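Local atomic coordinates of integral membrane indolylacetylinositol arabinosyltransferase EmbB (Mycolicibacterium smegmatis MC2 155, PDB entry 7BVC), a protein that probably transfers arabinose units in the polymerisation of the arabinan of cell-wall arabinogalactan, working as a membrane-embedded glycosyltransferase. Residues Val127-Arg139 against Gln176-Ala188. Sequence-based numbering, arbitrary orientation.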
ATOM      1  N   VAL B 127      -4.807 -27.639  28.316  1.00 56.68           N
ATOM      2  CA  VAL B 127      -4.136 -26.349  28.436  1.00 56.68           C
ATOM      3  C   VAL B 127      -3.790 -25.839  27.046  1.00 56.68           C
ATOM      4  O   VAL B 127      -2.861 -26.342  26.404  1.00 56.68           O
ATOM      5  CB  VAL B 127      -2.875 -26.448  29.313  1.00 56.68           C
ATOM      6  CG1 VAL B 127      -2.147 -25.120  29.336  1.00 56.68           C
ATOM      7  CG2 VAL B 127      -3.236 -26.880  30.723  1.00 56.68           C
ATOM      8  N   ARG B 128      -4.541 -24.845  26.569  1.00 57.37           N
ATOM      9  CA  ARG B 128      -4.325 -24.239  25.254  1.00 57.37           C
ATOM     10  C   ARG B 128      -4.428 -25.281  24.141  1.00 57.37           C
ATOM     11  O   ARG B 128      -3.544 -25.408  23.292  1.00 57.37           O
ATOM     12  CB  ARG B 128      -2.982 -23.506  25.197  1.00 57.37           C
ATOM     13  CG  ARG B 128      -2.816 -22.434  26.256  1.00 57.37           C
ATOM     14  CD  ARG B 128      -1.620 -21.553  25.960  1.00 57.37           C
ATOM     15  NE  ARG B 128      -1.631 -20.332  26.759  1.00 57.37           N
ATOM     16  CZ  ARG B 128      -2.095 -19.166  26.329  1.00 57.37           C
ATOM     17  NH1 ARG B 128      -2.587 -19.056  25.104  1.00 57.37           N
ATOM     18  NH2 ARG B 128      -2.068 -18.106  27.123  1.00 57.37           N
ATOM     19  N   ASN B 129      -5.529 -26.034  24.156  1.00 64.47           N
ATOM     20  CA  ASN B 129      -5.819 -27.055  23.146  1.00 64.47           C
ATOM     21  C   ASN B 129      -4.727 -28.116  23.078  1.00 64.47           C
ATOM     22  O   ASN B 129      -4.435 -28.657  22.009  1.00 64.47           O
ATOM     23  CB  ASN B 129      -6.039 -26.428  21.767  1.00 64.47           C
ATOM     24  CG  ASN B 129      -7.463 -25.960  21.566  1.00 64.47           C
ATOM     25  OD1 ASN B 129      -8.387 -26.443  22.219  1.00 64.47           O
ATOM     26  ND2 ASN B 129      -7.650 -25.012  20.657  1.00 64.47           N
ATOM     27  N   VAL B 130      -4.115 -28.423  24.217  1.00 60.99           N
ATOM     28  CA  VAL B 130      -3.074 -29.441  24.317  1.00 60.99           C
ATOM     29  C   VAL B 130      -3.505 -30.382  25.433  1.00 60.99           C
ATOM     30  O   VAL B 130      -3.448 -30.021  26.614  1.00 60.99           O
ATOM     31  CB  VAL B 130      -1.691 -28.842  24.593  1.00 60.99           C
ATOM     32  CG1 VAL B 130      -0.716 -29.923  25.018  1.00 60.99           C
ATOM     33  CG2 VAL B 130      -1.177 -28.118  23.360  1.00 60.99           C
ATOM     34  N   VAL B 131      -3.955 -31.579  25.066  1.00 65.58           N
ATOM     35  CA  VAL B 131      -4.431 -32.536  26.058  1.00 65.58           C
ATOM     36  C   VAL B 131      -3.254 -33.017  26.898  1.00 65.58           C
ATOM     37  O   VAL B 131      -2.275 -33.563  26.377  1.00 65.58           O
ATOM     38  CB  VAL B 131      -5.170 -33.703  25.389  1.00 65.58           C
ATOM     39  CG1 VAL B 131      -4.338 -34.305  24.265  1.00 65.58           C
ATOM     40  CG2 VAL B 131      -5.522 -34.760  26.419  1.00 65.58           C
ATOM     41  N   VAL B 132      -3.334 -32.786  28.205  1.00 66.45           N
ATOM     42  CA  VAL B 132      -2.279 -33.144  29.143  1.00 66.45           C
ATOM     43  C   VAL B 132      -2.865 -34.077  30.191  1.00 66.45           C
ATOM     44  O   VAL B 132      -3.851 -33.732  30.851  1.00 66.45           O
ATOM     45  CB  VAL B 132      -1.668 -31.896  29.806  1.00 66.45           C
ATOM     46  CG1 VAL B 132      -0.625 -32.300  30.825  1.00 66.45           C
ATOM     47  CG2 VAL B 132      -1.072 -30.977  28.759  1.00 66.45           C
ATOM     48  N   ALA B 133      -2.268 -35.258  30.330  1.00 71.93           N
ATOM     49  CA  ALA B 133      -2.588 -36.201  31.400  1.00 71.93           C
ATOM     50  C   ALA B 133      -4.078 -36.549  31.425  1.00 71.93           C
ATOM     51  O   ALA B 133      -4.796 -36.284  32.388  1.00 71.93           O
ATOM     52  CB  ALA B 133      -2.137 -35.649  32.753  1.00 71.93           C
ATOM     53  N   SER B 134      -4.526 -37.153  30.330  1.00 76.94           N
ATOM     54  CA  SER B 134      -5.863 -37.726  30.283  1.00 76.94           C
ATOM     55  C   SER B 134      -5.869 -39.068  31.002  1.00 76.94           C
ATOM     56  O   SER B 134      -4.937 -39.863  30.864  1.00 76.94           O
ATOM     57  CB  SER B 134      -6.319 -37.902  28.834  1.00 76.94           C
ATOM     58  OG  SER B 134      -7.602 -38.493  28.771  1.00 76.94           O
ATOM     59  N   VAL B 135      -6.927 -39.324  31.771  1.00 81.98           N
ATOM     60  CA  VAL B 135      -7.018 -40.545  32.565  1.00 81.98           C
ATOM     61  C   VAL B 135      -8.456 -41.047  32.517  1.00 81.98           C
ATOM     62  O   VAL B 135      -9.393 -40.269  32.335  1.00 81.98           O
ATOM     63  CB  VAL B 135      -6.538 -40.295  34.019  1.00 81.98           C
ATOM     64  CG1 VAL B 135      -7.013 -41.372  34.968  1.00 81.98           C
ATOM     65  CG2 VAL B 135      -5.023 -40.192  34.072  1.00 81.98           C
ATOM     66  N   ASN B 136      -8.630 -42.362  32.637  1.00 91.53           N
ATOM     67  CA  ASN B 136      -9.974 -42.921  32.712  1.00 91.53           C
ATOM     68  C   ASN B 136     -10.628 -42.588  34.050  1.00 91.53           C
ATOM     69  O   ASN B 136      -9.968 -42.502  35.088  1.00 91.53           O
ATOM     70  CB  ASN B 136      -9.942 -44.434  32.499  1.00 91.53           C
ATOM     71  CG  ASN B 136      -9.686 -44.812  31.052  1.00 91.53           C
ATOM     72  OD1 ASN B 136     -10.232 -44.197  30.136  1.00 91.53           O
ATOM     73  ND2 ASN B 136      -8.859 -45.827  30.840  1.00 91.53           N
ATOM     74  N   ARG B 137     -11.950 -42.416  34.012  1.00 92.61           N
ATOM     75  CA  ARG B 137     -12.676 -41.827  35.134  1.00 92.61           C
ATOM     76  C   ARG B 137     -12.664 -42.735  36.360  1.00 92.61           C
ATOM     77  O   ARG B 137     -12.218 -42.336  37.442  1.00 92.61           O
ATOM     78  CB  ARG B 137     -14.111 -41.513  34.706  1.00 92.61           C
ATOM     79  CG  ARG B 137     -15.079 -41.327  35.857  1.00 92.61           C
ATOM     80  CD  ARG B 137     -14.989 -39.922  36.419  1.00 92.61           C
ATOM     81  NE  ARG B 137     -16.119 -39.608  37.288  1.00 92.61           N
ATOM     82  CZ  ARG B 137     -17.301 -39.191  36.850  1.00 92.61           C
ATOM     83  NH1 ARG B 137     -17.514 -39.040  35.550  1.00 92.61           N
ATOM     84  NH2 ARG B 137     -18.271 -38.926  37.715  1.00 92.61           N
ATOM     85  N   ASP B 138     -13.161 -43.965  36.212  1.00 98.36           N
ATOM     86  CA  ASP B 138     -13.315 -44.851  37.361  1.00 98.36           C
ATOM     87  C   ASP B 138     -11.988 -45.278  37.972  1.00 98.36           C
ATOM     88  O   ASP B 138     -11.987 -45.828  39.079  1.00 98.36           O
ATOM     89  CB  ASP B 138     -14.138 -46.083  36.972  1.00 98.36           C
ATOM     90  CG  ASP B 138     -13.646 -46.744  35.698  1.00 98.36           C
ATOM     91  OD1 ASP B 138     -12.427 -46.981  35.572  1.00 98.36           O
ATOM     92  OD2 ASP B 138     -14.485 -47.029  34.819  1.00 98.36           O
ATOM     93  N   ARG B 139     -10.865 -45.049  37.289  1.00 97.91           N
ATOM     94  CA  ARG B 139      -9.571 -45.321  37.906  1.00 97.91           C
ATOM     95  C   ARG B 139      -9.241 -44.276  38.965  1.00 97.91           C
ATOM     96  O   ARG B 139      -8.788 -44.619  40.063  1.00 97.91           O
ATOM     97  CB  ARG B 139      -8.479 -45.375  36.838  1.00 97.91           C
ATOM     98  CG  ARG B 139      -7.159 -45.928  37.336  1.00 97.91           C
ATOM     99  CD  ARG B 139      -6.479 -46.760  36.265  1.00 97.91           C
ATOM    100  NE  ARG B 139      -6.260 -45.992  35.044  1.00 97.91           N
ATOM    101  CZ  ARG B 139      -5.079 -45.520  34.662  1.00 97.91           C
ATOM    102  NH1 ARG B 139      -4.004 -45.738  35.405  1.00 97.91           N
ATOM    103  NH2 ARG B 139      -4.972 -44.830  33.534  1.00 97.91           N
ATOM    104  N   GLN B 176       2.060 -41.521  36.687  1.00 87.57           N
ATOM    105  CA  GLN B 176       1.152 -40.843  35.774  1.00 87.57           C
ATOM    106  C   GLN B 176       1.553 -39.394  35.506  1.00 87.57           C
ATOM    107  O   GLN B 176       0.736 -38.622  34.992  1.00 87.57           O
ATOM    108  CB  GLN B 176      -0.276 -40.914  36.325  1.00 87.57           C
ATOM    109  CG  GLN B 176      -1.379 -40.740  35.290  1.00 87.57           C
ATOM    110  CD  GLN B 176      -1.346 -41.798  34.209  1.00 87.57           C
ATOM    111  OE1 GLN B 176      -1.336 -42.994  34.494  1.00 87.57           O
ATOM    112  NE2 GLN B 176      -1.335 -41.363  32.954  1.00 87.57           N
ATOM    113  N   ARG B 177       2.781 -39.006  35.843  1.00 76.91           N
ATOM    114  CA  ARG B 177       3.255 -37.663  35.535  1.00 76.91           C
ATOM    115  C   ARG B 177       3.261 -37.448  34.030  1.00 76.91           C
ATOM    116  O   ARG B 177       3.983 -38.133  33.300  1.00 76.91           O
ATOM    117  CB  ARG B 177       4.653 -37.457  36.107  1.00 76.91           C
ATOM    118  CG  ARG B 177       5.294 -36.145  35.705  1.00 76.91           C
ATOM    119  CD  ARG B 177       6.399 -35.777  36.668  1.00 76.91           C
ATOM    120  NE  ARG B 177       6.729 -34.359  36.597  1.00 76.91           N
ATOM    121  CZ  ARG B 177       7.607 -33.835  35.750  1.00 76.91           C
ATOM    122  NH1 ARG B 177       8.252 -34.614  34.892  1.00 76.91           N
ATOM    123  NH2 ARG B 177       7.843 -32.531  35.759  1.00 76.91           N
ATOM    124  N   THR B 178       2.458 -36.498  33.562  1.00 72.48           N
ATOM    125  CA  THR B 178       2.320 -36.277  32.130  1.00 72.48           C
ATOM    126  C   THR B 178       2.306 -34.785  31.844  1.00 72.48           C
ATOM    127  O   THR B 178       1.723 -34.006  32.601  1.00 72.48           O
ATOM    128  CB  THR B 178       1.038 -36.928  31.593  1.00 72.48           C
ATOM    129  OG1 THR B 178       1.054 -38.330  31.885  1.00 72.48           O
ATOM    130  CG2 THR B 178       0.916 -36.742  30.088  1.00 72.48           C
ATOM    131  N   GLY B 179       2.943 -34.387  30.749  1.00 67.84           N
ATOM    132  CA  GLY B 179       2.923 -32.982  30.382  1.00 67.84           C
ATOM    133  C   GLY B 179       3.888 -32.677  29.260  1.00 67.84           C
ATOM    134  O   GLY B 179       4.216 -33.547  28.448  1.00 67.84           O
ATOM    135  N   TYR B 180       4.331 -31.422  29.228  1.00 67.70           N
ATOM    136  CA  TYR B 180       5.221 -30.938  28.189  1.00 67.70           C
ATOM    137  C   TYR B 180       6.167 -29.900  28.771  1.00 67.70           C
ATOM    138  O   TYR B 180       5.739 -29.072  29.590  1.00 67.70           O
ATOM    139  CB  TYR B 180       4.441 -30.334  27.019  1.00 67.70           C
ATOM    140  CG  TYR B 180       3.589 -31.336  26.275  1.00 67.70           C
ATOM    141  CD1 TYR B 180       2.282 -31.591  26.667  1.00 67.70           C
ATOM    142  CD2 TYR B 180       4.093 -32.032  25.187  1.00 67.70           C
ATOM    143  CE1 TYR B 180       1.504 -32.508  25.997  1.00 67.70           C
ATOM    144  CE2 TYR B 180       3.321 -32.950  24.508  1.00 67.70           C
ATOM    145  CZ  TYR B 180       2.026 -33.184  24.917  1.00 67.70           C
ATOM    146  OH  TYR B 180       1.249 -34.099  24.247  1.00 67.70           O
ATOM    147  N   PRO B 181       7.451 -29.917  28.378  1.00 67.95           N
ATOM    148  CA  PRO B 181       8.419 -28.926  28.856  1.00 67.95           C
ATOM    149  C   PRO B 181       8.454 -27.664  27.996  1.00 67.95           C
ATOM    150  O   PRO B 181       9.508 -27.252  27.500  1.00 67.95           O
ATOM    151  CB  PRO B 181       9.743 -29.693  28.790  1.00 67.95           C
ATOM    152  CG  PRO B 181       9.564 -30.591  27.611  1.00 67.95           C
ATOM    153  CD  PRO B 181       8.092 -30.944  27.539  1.00 67.95           C
ATOM    154  N   ASP B 182       7.294 -27.040  27.813  1.00 65.11           N
ATOM    155  CA  ASP B 182       7.167 -25.843  27.002  1.00 65.11           C
ATOM    156  C   ASP B 182       6.874 -24.643  27.887  1.00 65.11           C
ATOM    157  O   ASP B 182       5.907 -24.677  28.659  1.00 65.11           O
ATOM    158  CB  ASP B 182       6.050 -26.014  25.968  1.00 65.11           C
ATOM    159  CG  ASP B 182       6.268 -25.177  24.725  1.00 65.11           C
ATOM    160  OD1 ASP B 182       7.386 -24.653  24.548  1.00 65.11           O
ATOM    161  OD2 ASP B 182       5.320 -25.046  23.924  1.00 65.11           O
ATOM    162  N   PRO B 183       7.675 -23.577  27.816  1.00 61.54           N
ATOM    163  CA  PRO B 183       7.391 -22.388  28.628  1.00 61.54           C
ATOM    164  C   PRO B 183       6.300 -21.499  28.059  1.00 61.54           C
ATOM    165  O   PRO B 183       5.923 -20.518  28.713  1.00 61.54           O
ATOM    166  CB  PRO B 183       8.737 -21.657  28.650  1.00 61.54           C
ATOM    167  CG  PRO B 183       9.368 -22.031  27.357  1.00 61.54           C
ATOM    168  CD  PRO B 183       8.931 -23.442  27.059  1.00 61.54           C
ATOM    169  N   ASN B 184       5.785 -21.806  26.869  1.00 59.58           N
ATOM    170  CA  ASN B 184       4.716 -21.037  26.250  1.00 59.58           C
ATOM    171  C   ASN B 184       3.351 -21.680  26.445  1.00 59.58           C
ATOM    172  O   ASN B 184       2.407 -21.353  25.718  1.00 59.58           O
ATOM    173  CB  ASN B 184       4.999 -20.843  24.760  1.00 59.58           C
ATOM    174  CG  ASN B 184       6.136 -19.878  24.504  1.00 59.58           C
ATOM    175  OD1 ASN B 184       6.302 -18.891  25.220  1.00 59.58           O
ATOM    176  ND2 ASN B 184       6.928 -20.158  23.477  1.00 59.58           N
ATOM    177  N   LEU B 185       3.225 -22.591  27.409  1.00 57.06           N
ATOM    178  CA  LEU B 185       1.966 -23.260  27.705  1.00 57.06           C
ATOM    179  C   LEU B 185       1.341 -22.744  28.997  1.00 57.06           C
ATOM    180  O   LEU B 185       0.615 -23.472  29.676  1.00 57.06           O
ATOM    181  CB  LEU B 185       2.167 -24.773  27.780  1.00 57.06           C
ATOM    182  CG  LEU B 185       2.052 -25.570  26.478  1.00 57.06           C
ATOM    183  CD1 LEU B 185       1.944 -27.053  26.775  1.00 57.06           C
ATOM    184  CD2 LEU B 185       0.865 -25.103  25.655  1.00 57.06           C
ATOM    185  N   ARG B 186       1.622 -21.500  29.352  1.00 54.72           N
ATOM    186  CA  ARG B 186       1.037 -20.921  30.553  1.00 54.72           C
ATOM    187  C   ARG B 186      -0.341 -20.353  30.230  1.00 54.72           C
ATOM    188  O   ARG B 186      -0.467 -19.533  29.315  1.00 54.72           O
ATOM    189  CB  ARG B 186       1.942 -19.833  31.120  1.00 54.72           C
ATOM    190  CG  ARG B 186       3.377 -20.287  31.303  1.00 54.72           C
ATOM    191  CD  ARG B 186       4.044 -19.618  32.491  1.00 54.72           C
ATOM    192  NE  ARG B 186       4.317 -18.204  32.254  1.00 54.72           N
ATOM    193  CZ  ARG B 186       5.256 -17.747  31.433  1.00 54.72           C
ATOM    194  NH1 ARG B 186       6.018 -18.589  30.750  1.00 54.72           N
ATOM    195  NH2 ARG B 186       5.428 -16.441  31.287  1.00 54.72           N
ATOM    196  N   PRO B 187      -1.383 -20.759  30.949  1.00 50.25           N
ATOM    197  CA  PRO B 187      -2.746 -20.381  30.560  1.00 50.25           C
ATOM    198  C   PRO B 187      -2.995 -18.895  30.758  1.00 50.25           C
ATOM    199  O   PRO B 187      -2.263 -18.189  31.450  1.00 50.25           O
ATOM    200  CB  PRO B 187      -3.616 -21.221  31.496  1.00 50.25           C
ATOM    201  CG  PRO B 187      -2.766 -21.421  32.697  1.00 50.25           C
ATOM    202  CD  PRO B 187      -1.363 -21.558  32.184  1.00 50.25           C
ATOM    203  N   ALA B 188      -4.064 -18.423  30.122  1.00 46.60           N
ATOM    204  CA  ALA B 188      -4.515 -17.045  30.252  1.00 46.60           C
ATOM    205  C   ALA B 188      -5.525 -16.974  31.389  1.00 46.60           C
ATOM    206  O   ALA B 188      -6.542 -17.675  31.363  1.00 46.60           O
ATOM    207  CB  ALA B 188      -5.130 -16.541  28.949  1.00 46.60           C
TER
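The carbonyl oxygen of Arg186 is gripped side-on by Arg128, which gives it two hydrogen bonds, NE to O at 2.9 Å and NH2 to O at 3.1 Å. The oxygen lies close to the guanidinium plane, yet the two nitrogens reach it differently: NH2 comes within the carbonyl plane, whereas NE stands above it, 56° out. An arginine suits this place because its chain, extended from CG to NE, spans the gap from the tight turn at 128-129 and still offers two N-H groups to one acceptor. Sharing that oxygen helps to hold the guanidinium's rotation.

Both segments belong to the concanavalin-like domain. Here the hairpin formed by strands 122-127 and 131-132 meets strand 178-180, which pairs with strand 157-159 in a separate two-stranded sheet. No backbone hydrogen bond links the two segments; side chains join them. Valines line this seam, with Leu185 beside Val130 and Arg128 CB. Val130 holds CG1 anti to its own nitrogen (chi1 166°), which sets that methyl 3.5 Å from Tyr180 CE1, while Val132 CG2 meets the edge of the same ring at CD1, 4.0 Å away. At the corner of the chain, the small Ala133 lets the backbones approach, its CB 3.6 Å from Thr178 CB. Thr178 turns its hydroxyl back to its own segment, with OG1 donating to Gln176 O, and Gln176 lays CG obliquely across Val135 CG2 at 3.9 Å.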